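Local coordinates for protein hdh assembly factor Kustc1130 (Kuenenia stuttgartiensis, PDB 6HIF) that probably acts as an assembly factor for hydrazine dehydrogenase, the multi-haem enzyme of anaerobic ammonium oxidation, at residues Y[75-80]-Y[99-104]. Numbering follows the deposited sequence.
With SO4 (sulfate ion), chain B.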
# COMPACT_ATOMS: atom_id res chain seq x y z
N ILE Y 75 19.46 -66.28 -47.79
CA ILE Y 75 19.33 -65.21 -48.76
C ILE Y 75 19.60 -65.79 -50.14
O ILE Y 75 20.59 -66.49 -50.34
CB ILE Y 75 20.28 -64.04 -48.44
CG1 ILE Y 75 20.17 -63.57 -46.98
CG2 ILE Y 75 20.08 -62.88 -49.41
CD1 ILE Y 75 21.35 -62.76 -46.50
N SER Y 76 18.70 -65.50 -51.08
CA SER Y 76 18.88 -65.89 -52.47
C SER Y 76 18.52 -64.72 -53.38
O SER Y 76 17.44 -64.15 -53.27
CB SER Y 76 18.10 -67.13 -52.80
OG SER Y 76 16.71 -66.92 -52.63
N VAL Y 77 19.45 -64.38 -54.28
CA VAL Y 77 19.26 -63.31 -55.24
C VAL Y 77 19.16 -63.93 -56.64
O VAL Y 77 20.10 -64.58 -57.09
CB VAL Y 77 20.38 -62.26 -55.16
CG1 VAL Y 77 20.16 -61.11 -56.13
CG2 VAL Y 77 20.54 -61.72 -53.74
N HIS Y 78 18.01 -63.74 -57.29
CA HIS Y 78 17.75 -64.24 -58.62
C HIS Y 78 17.48 -63.07 -59.56
O HIS Y 78 16.84 -62.09 -59.17
CB HIS Y 78 16.57 -65.23 -58.59
CG HIS Y 78 16.93 -66.61 -58.15
ND1 HIS Y 78 16.53 -67.73 -58.84
CD2 HIS Y 78 17.64 -67.05 -57.09
CE1 HIS Y 78 16.99 -68.81 -58.24
NE2 HIS Y 78 17.67 -68.42 -57.16
N GLU Y 79 17.98 -63.18 -60.80
CA GLU Y 79 17.76 -62.17 -61.83
C GLU Y 79 17.52 -62.85 -63.17
O GLU Y 79 18.07 -63.93 -63.43
CB GLU Y 79 18.89 -61.12 -61.80
CG GLU Y 79 19.39 -60.68 -63.16
CD GLU Y 79 20.54 -61.52 -63.68
OE1 GLU Y 79 21.23 -62.16 -62.87
OE2 GLU Y 79 20.75 -61.53 -64.91
N HIS Y 80 16.71 -62.20 -64.02
CA HIS Y 80 16.08 -62.78 -65.20
C HIS Y 80 17.09 -63.32 -66.21
O HIS Y 80 16.70 -64.02 -67.15
CB HIS Y 80 15.07 -61.80 -65.82
CG HIS Y 80 13.67 -61.99 -65.34
ND1 HIS Y 80 12.81 -62.94 -65.90
CD2 HIS Y 80 12.96 -61.37 -64.37
CE1 HIS Y 80 11.65 -62.89 -65.29
NE2 HIS Y 80 11.71 -61.93 -64.35
N VAL Y 99 24.53 -57.00 -46.39
CA VAL Y 99 25.06 -58.09 -47.18
C VAL Y 99 25.18 -57.62 -48.62
O VAL Y 99 24.24 -57.04 -49.18
CB VAL Y 99 24.21 -59.37 -47.04
CG1 VAL Y 99 24.56 -60.42 -48.08
CG2 VAL Y 99 24.31 -59.96 -45.64
N SER Y 100 26.35 -57.86 -49.21
CA SER Y 100 26.64 -57.46 -50.58
C SER Y 100 27.00 -58.69 -51.41
O SER Y 100 28.02 -59.32 -51.17
CB SER Y 100 27.74 -56.44 -50.61
OG SER Y 100 27.55 -55.55 -51.70
N LEU Y 101 26.13 -59.02 -52.37
CA LEU Y 101 26.32 -60.20 -53.20
C LEU Y 101 26.51 -59.78 -54.65
O LEU Y 101 25.67 -59.07 -55.21
CB LEU Y 101 25.11 -61.13 -53.04
CG LEU Y 101 24.92 -61.75 -51.65
CD1 LEU Y 101 23.51 -62.30 -51.50
CD2 LEU Y 101 25.96 -62.83 -51.38
N ASP Y 102 27.64 -60.21 -55.24
CA ASP Y 102 27.93 -59.94 -56.64
C ASP Y 102 27.60 -61.17 -57.47
O ASP Y 102 28.01 -62.28 -57.13
CB ASP Y 102 29.39 -59.52 -56.84
CG ASP Y 102 29.63 -58.93 -58.22
OD1 ASP Y 102 29.19 -57.79 -58.45
OD2 ASP Y 102 30.25 -59.63 -59.06
N LEU Y 103 26.87 -60.96 -58.57
CA LEU Y 103 26.36 -62.05 -59.39
C LEU Y 103 27.18 -62.19 -60.66
O LEU Y 103 26.83 -62.97 -61.55
CB LEU Y 103 24.88 -61.80 -59.71
CG LEU Y 103 23.89 -62.27 -58.65
CD1 LEU Y 103 23.84 -61.30 -57.47
CD2 LEU Y 103 22.50 -62.43 -59.25
N GLY Y 104 28.28 -61.43 -60.74
CA GLY Y 104 29.21 -61.54 -61.86
C GLY Y 104 28.79 -60.67 -63.04
O GLY Y 104 27.76 -59.99 -62.99
S SO4 B . 15.89 -70.25 -54.40
O1 SO4 B . 15.10 -69.02 -54.15
O2 SO4 B . 17.34 -69.94 -54.40
O3 SO4 B . 15.60 -71.24 -53.34
O4 SO4 B . 15.52 -70.81 -55.72
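Val77 spreads its two methyls over Leu101 and Leu103, two residues apart: the side chains of Val77 and Leu101 cross obliquely, CG2 to CD1 at 3.8 Å, while Val77 CG1, anti to the backbone N (chi1 -178°), meets Leu103 CD1 at 3.9 Å. Leu101 CD1 also lies 4.1 Å from Ile75 CG2. Ile75 extends its chain (chi2 162°) and meets Val99 tip to tip, CD1 to CG2. Ile75 and Val77 on one strand and Val99 and Leu101 on the other are alternate residues that point inward, into part of the core of a beta-sandwich: strand 71-79 belongs to the antiparallel sheet with 48-51 and 83-91, strand 96-102 to the facing sheet, parallel to 31-39. The axes of strands 75-79 and 99-102 approach to 9.3 Å, inclined at 40°, and no hydrogen bond links the segments. Past strand 96-102, Leu103 still points inward, its CD2 3.8 Å from Glu79 OE1, while the other carboxylate oxygen, OE2, is hydrogen-bonded to His109. In an Asx turn, Gly104 N donates to Asp102 OD2 from above the carboxylate plane. On the outer face of 99-102, Ser100 OG is hydrogen-bonded to the backbone of another protein's chain, and Asp102 packs on an aromatic side chain there. On that of 71-79, Ser76 OG donates to O1 of a sulfate, probably from the crystallisation liquor; His78 NE2 bonds O2 weakly, and His86 NE2 is a further partner.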